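Local coordinates for C-domain type II peptide synthetase (Streptomyces globisporus, PDB 4ZNM), which belongs to the condensation-domain family of the CoA-dependent acyltransferase clan, as a type II peptide synthetase component probably acting as a free-standing protein, at residues R349-P352 with E353-E356; D231-R234 with S235-L238; E383-D387 with L388-K392. One frame throughout, in Å; residues are numbered along the deposited sequence.

In the fold
The three contacts are local features of one condensation-domain chain, following one another along the sequence in the order contact 2, contact 1, contact 3. Contacts 1 and 2 are turns whose centres lie about 27 Å apart, with nearest atoms about 14 Å apart, so they do not touch. Contact 3, a hairpin, lies on the opposite side of the chain's centre from both: its centre is about 45 Å from that of contact 1 and about 46 Å from that of contact 2. It forms one edge of the six-stranded sheet, whereas contact 2 links the two outermost strands of the five-stranded sheet. The side chain of Asp387 in contact 3 lies about 5 Å from a bound sodium ion.

Contact 1 of 3, residues R349-P352 with E353-E356; sequences RLIP and EVPE
Two consecutive i+3 to i backbone bonds, Glu353 N to Leu350 O at 2.9 Å and Val354 N to Ile351 O at 3.0 Å, carry the chain through a short 3-10 turn. Pro355 then ends the pattern: its N has no hydrogen to offer Ile351 O, and its CA makes a CA-H...O contact of 3.3 Å with that oxygen instead. Val354 turns CG2 back across the turn, where this methyl meets Leu350 CD1 at 4.2 Å and stands only slightly farther from Ile351 CD1. Ile351 reaches that side because CG1 runs anti to the backbone N (chi1 -179°), and its CD1 comes within 3.5 Å of Val354 O. Leu350, Ile351 and Val354, the three residues that share this apolar corner, are all buried. On the outside, the ring of Pro355 lies by Pro352 O, with CD at 3.5 Å. Glu353 folds over the preceding turn, its CB 3.2 Å from Leu350 O, and its OE1 forms a salt bridge with Arg217. In the fold, the turn follows helix 347-350 and leads into the loop toward strand 366-373; Arg217 ties it to helix 207-219, while Ile351 also packs on Leu357 and Met358 farther along that loop.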
# COMPACT_ATOMS: atom_id res chain seq x y z
N ARG A 349 5.39 -15.24 11.49
CA ARG A 349 6.03 -15.80 12.68
C ARG A 349 5.32 -15.45 14.00
O ARG A 349 5.44 -16.16 15.00
CB ARG A 349 7.49 -15.32 12.77
CG ARG A 349 8.42 -15.96 11.73
CD ARG A 349 8.53 -17.48 11.89
NE ARG A 349 9.25 -18.10 10.77
CZ ARG A 349 10.57 -18.30 10.74
NH1 ARG A 349 11.12 -18.87 9.67
NH2 ARG A 349 11.34 -17.93 11.76
N LEU A 350 4.61 -14.34 14.01
CA LEU A 350 3.90 -13.92 15.20
C LEU A 350 2.59 -14.70 15.37
O LEU A 350 2.26 -15.11 16.46
CB LEU A 350 3.61 -12.42 15.15
CG LEU A 350 2.60 -11.86 16.16
CD1 LEU A 350 3.05 -12.23 17.56
CD2 LEU A 350 2.44 -10.36 16.04
N ILE A 351 1.84 -14.89 14.29
CA ILE A 351 0.46 -15.36 14.42
C ILE A 351 0.36 -16.76 15.08
O ILE A 351 -0.58 -17.01 15.82
CB ILE A 351 -0.26 -15.32 13.06
CG1 ILE A 351 -1.70 -15.77 13.22
CG2 ILE A 351 0.45 -16.15 12.02
CD1 ILE A 351 -2.56 -14.78 13.90
N PRO A 352 1.33 -17.65 14.85
CA PRO A 352 1.17 -18.95 15.52
C PRO A 352 1.25 -18.82 17.05
O PRO A 352 0.77 -19.70 17.74
CB PRO A 352 2.35 -19.79 14.99
CG PRO A 352 2.87 -19.04 13.80
CD PRO A 352 2.60 -17.59 14.11
N GLU A 353 1.82 -17.72 17.54
CA GLU A 353 1.91 -17.44 18.97
C GLU A 353 0.59 -16.96 19.54
O GLU A 353 0.33 -17.10 20.73
CB GLU A 353 2.99 -16.39 19.26
CG GLU A 353 4.39 -16.81 18.82
CD GLU A 353 4.93 -18.01 19.60
OE1 GLU A 353 4.91 -17.98 20.85
OE2 GLU A 353 5.37 -18.98 18.95
N VAL A 354 -0.24 -16.36 18.69
CA VAL A 354 -1.54 -15.83 19.07
C VAL A 354 -2.58 -16.33 18.05
O VAL A 354 -3.17 -15.53 17.31
CB VAL A 354 -1.51 -14.29 19.14
CG1 VAL A 354 -0.72 -13.85 20.32
CG2 VAL A 354 -0.88 -13.70 17.87
N PRO A 355 -2.82 -17.65 18.03
CA PRO A 355 -3.47 -18.27 16.87
C PRO A 355 -4.96 -17.98 16.68
O PRO A 355 -5.46 -18.36 15.62
CB PRO A 355 -3.24 -19.78 17.11
CG PRO A 355 -3.07 -19.91 18.56
CD PRO A 355 -2.36 -18.65 19.00
N GLU A 356 -5.62 -17.30 17.62
CA GLU A 356 -7.04 -16.96 17.46
C GLU A 356 -7.24 -15.49 17.06
O GLU A 356 -8.37 -15.05 16.86
CB GLU A 356 -7.83 -17.27 18.74
CG GLU A 356 -7.78 -18.72 19.24
CD GLU A 356 -8.34 -19.74 18.26
OE1 GLU A 356 -9.15 -19.37 17.38
OE2 GLU A 356 -7.97 -20.93 18.35

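Contact 2 of 3, residues D231-R234 with S235-L238; sequences DIPR and SAGL
Ile232 and Leu238 meet with their side chains crossing at about a right angle, Ile232 CD1 touching Leu238 CD1 at 3.9 Å. The other branch of Ile232 is used as well: CG2 stands opposite the backbone N while CG1 lies beside it (chi1 -55°), and CG2 meets the methyl of Ala236 at 3.8 Å. That methyl also faces the ring of Pro233, whose CG is 4.2 Å from Ala236 CB, so it has apolar neighbours from two successive residues. Between these groups the backbone makes a 3-10 turn. Ala236 N bonds to Pro233 O at 3.0 Å, and Gly237 N to Arg234 O at 3.1 Å. Gly237 has a positive phi (61°), a conformation glycine adopts readily, and there the chain leaves the turn. A water closes the bend: it donates to Pro233 O at 2.9 Å and accepts from Leu238 N at 3.2 Å. The extended chain of Arg234 carries NH1 to a salt bridge with Asp408, while Ser235 N bonds to the carboxylate of Asp364. Pro233 O thus takes two hydrogens, one from a main-chain amide and one from water. In this surface loop between strands 227-229 and 242-249, a small apolar patch and a solvent bridge hold the same bend, and the charged end of Arg234 is matched outside it.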
# COMPACT_ATOMS: atom_id res chain seq x y z
N ASP A 231 -22.05 -6.98 3.98
CA ASP A 231 -23.40 -6.95 3.40
C ASP A 231 -23.75 -8.27 2.76
O ASP A 231 -24.91 -8.63 2.72
CB ASP A 231 -23.53 -5.87 2.33
CG ASP A 231 -23.34 -4.47 2.88
OD1 ASP A 231 -23.78 -4.24 4.02
OD2 ASP A 231 -22.77 -3.60 2.15
N ILE A 232 -22.74 -8.98 2.25
CA ILE A 232 -22.95 -10.22 1.54
C ILE A 232 -22.05 -11.25 2.20
O ILE A 232 -20.82 -11.02 2.36
CB ILE A 232 -22.65 -10.08 0.03
CG1 ILE A 232 -23.46 -8.93 -0.60
CG2 ILE A 232 -22.95 -11.39 -0.67
CD1 ILE A 232 -22.87 -8.40 -1.91
N PRO A 233 -22.62 -12.40 2.58
CA PRO A 233 -21.78 -13.40 3.25
C PRO A 233 -20.81 -14.11 2.33
O PRO A 233 -21.01 -14.24 1.13
CB PRO A 233 -22.79 -14.41 3.80
CG PRO A 233 -23.97 -14.29 2.93
CD PRO A 233 -24.03 -12.82 2.54
N ARG A 234 -19.73 -14.54 2.95
CA ARG A 234 -18.73 -15.35 2.33
C ARG A 234 -19.37 -16.51 1.57
O ARG A 234 -19.05 -16.76 0.42
CB ARG A 234 -17.76 -15.83 3.43
CG ARG A 234 -16.46 -16.39 2.91
CD ARG A 234 -15.54 -16.84 4.10
NE ARG A 234 -14.20 -17.09 3.60
CZ ARG A 234 -13.27 -16.15 3.47
NH1 ARG A 234 -12.08 -16.46 2.96
NH2 ARG A 234 -13.53 -14.90 3.84
N SER A 235 -20.32 -17.20 2.22
CA SER A 235 -20.97 -18.38 1.62
C SER A 235 -21.83 -18.08 0.37
O SER A 235 -22.18 -18.99 -0.36
CB SER A 235 -21.86 -19.09 2.67
OG SER A 235 -22.84 -18.20 3.21
N ALA A 236 -22.14 -16.82 0.08
CA ALA A 236 -22.89 -16.55 -1.14
C ALA A 236 -22.01 -16.84 -2.36
O ALA A 236 -22.51 -17.03 -3.46
CB ALA A 236 -23.38 -15.11 -1.16
N GLY A 237 -20.70 -16.87 -2.16
CA GLY A 237 -19.80 -17.24 -3.26
C GLY A 237 -19.82 -16.35 -4.50
O GLY A 237 -19.59 -16.84 -5.61
N LEU A 238 -20.09 -15.06 -4.33
CA LEU A 238 -20.02 -14.14 -5.46
C LEU A 238 -18.58 -14.06 -5.97
O LEU A 238 -17.64 -14.26 -5.21
CB LEU A 238 -20.52 -12.73 -5.08
CG LEU A 238 -21.98 -12.61 -4.64
CD1 LEU A 238 -22.43 -11.16 -4.70
CD2 LEU A 238 -22.91 -13.48 -5.46
O HOH W 1 -20.02 -13.56 -1.49

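Contact 3 of 3, residues E383-D387 with L388-K392; sequences EQAGD and LTYSK
Leu388 O receives the backbone N-H of Ala385 at 2.7 Å, nearly along the C=O axis, and a CA-H...O contact from Gln384 CA at 3.3 Å. The oxygen lies in a tight beta hairpin whose strands, 383-385 and 388-392, are joined by a type II' turn from Ala385 to Leu388. Gly386, with phi 61°, occupies the turn's second position, a backbone shape well suited to glycine. Ala385 and Leu388 form one hydrogen-bonded antiparallel pair, and Glu383 and Tyr390 another; Gln384 and Thr389 make the non-hydrogen-bonded pair between them.

Tyr390 carries the side-chain packing. Its CG sits between the backbone N and the carbonyl carbon (chi1 61°), which swings the ring across the partner strand. Glu383 CB lies over one ring face in a CH-pi contact, 3.9 Å from the centroid and displaced toward the rim, while Ala385 N is at the ring's edge and in its plane. Ala385 CB touches Tyr390 CE2 at 4.0 Å. The sheet face bearing Ala385, Leu388 and Tyr390 packs on helix 162-180, where Leu173 meets both Ala385 and Tyr390 and Tyr176 meets Leu388. Strand 388-392 also bonds to strand 47-55, and 383-385 is outermost within this chain.

Waters link polar ends on both faces. On the face bearing Gln384 and Thr389, Gln384 NE2 donates to a water also hydrogen-bonded to Thr389 OG1. On the Tyr390 face, a second water donates to Glu383 OE2 at 2.7 Å and lies 2.6 Å from Tyr390 OH, to which it is also hydrogen-bonded.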
# COMPACT_ATOMS: atom_id res chain seq x y z
N GLU A 383 10.33 16.50 -8.99
CA GLU A 383 11.72 16.05 -9.03
C GLU A 383 12.23 16.15 -10.46
O GLU A 383 11.44 16.26 -11.38
CB GLU A 383 11.82 14.61 -8.54
CG GLU A 383 10.90 14.29 -7.38
CD GLU A 383 11.56 13.45 -6.33
OE1 GLU A 383 12.49 13.98 -5.68
OE2 GLU A 383 11.15 12.28 -6.16
N GLN A 384 13.55 16.08 -10.65
CA GLN A 384 14.13 16.18 -11.97
C GLN A 384 15.15 15.11 -12.23
O GLN A 384 15.96 14.76 -11.36
CB GLN A 384 14.76 17.56 -12.14
CG GLN A 384 15.30 17.83 -13.54
CD GLN A 384 15.93 19.18 -13.66
OE1 GLN A 384 16.89 19.49 -12.95
NE2 GLN A 384 15.39 20.00 -14.54
N ALA A 385 15.09 14.55 -13.44
CA ALA A 385 16.11 13.63 -13.93
C ALA A 385 16.51 14.11 -15.31
O ALA A 385 15.74 14.02 -16.28
CB ALA A 385 15.62 12.18 -13.94
N GLY A 386 17.70 14.69 -15.40
CA GLY A 386 18.17 15.24 -16.65
C GLY A 386 17.26 16.35 -17.14
O GLY A 386 17.07 17.34 -16.43
N ASP A 387 16.70 16.18 -18.33
CA ASP A 387 15.81 17.19 -18.88
C ASP A 387 14.33 16.88 -18.63
O ASP A 387 13.49 17.59 -19.14
CB ASP A 387 16.07 17.38 -20.38
CG ASP A 387 15.53 16.25 -21.25
OD1 ASP A 387 15.09 15.19 -20.74
OD2 ASP A 387 15.59 16.44 -22.49
N LEU A 388 14.04 15.83 -17.86
CA LEU A 388 12.66 15.53 -17.45
C LEU A 388 12.37 15.88 -15.98
O LEU A 388 13.12 15.50 -15.09
CB LEU A 388 12.35 14.08 -17.65
CG LEU A 388 11.83 13.63 -18.99
CD1 LEU A 388 11.58 12.15 -18.85
CD2 LEU A 388 10.55 14.39 -19.41
N THR A 389 11.28 16.61 -15.78
CA THR A 389 10.68 16.81 -14.46
C THR A 389 9.53 15.80 -14.26
O THR A 389 8.75 15.55 -15.16
CB THR A 389 10.15 18.26 -14.36
OG1 THR A 389 11.25 19.18 -14.39
CG2 THR A 389 9.31 18.46 -13.08
N TYR A 390 9.44 15.20 -13.09
CA TYR A 390 8.41 14.21 -12.83
C TYR A 390 7.84 14.41 -11.42
O TYR A 390 8.57 14.71 -10.47
CB TYR A 390 8.93 12.78 -13.03
CG TYR A 390 10.08 12.35 -12.15
CD1 TYR A 390 9.88 11.46 -11.08
CD2 TYR A 390 11.37 12.79 -12.40
CE1 TYR A 390 10.94 11.05 -10.27
CE2 TYR A 390 12.43 12.39 -11.62
CZ TYR A 390 12.22 11.53 -10.55
OH TYR A 390 13.29 11.12 -9.79
N SER A 391 6.53 14.24 -11.32
CA SER A 391 5.77 14.54 -10.12
C SER A 391 4.76 13.43 -9.92
O SER A 391 3.94 13.18 -10.79
CB SER A 391 5.09 15.90 -10.30
OG SER A 391 4.86 16.53 -9.07
N LYS A 392 4.82 12.75 -8.78
CA LYS A 392 3.88 11.68 -8.48
C LYS A 392 2.46 12.24 -8.43
O LYS A 392 2.24 13.28 -7.84
CB LYS A 392 4.27 11.01 -7.15
CG LYS A 392 3.42 9.79 -6.75
CD LYS A 392 3.80 8.58 -7.57
CE LYS A 392 2.81 7.45 -7.45
NZ LYS A 392 2.62 7.03 -6.08
O HOH W 2 12.53 10.36 -7.39
O HOH W 3 13.32 19.22 -16.52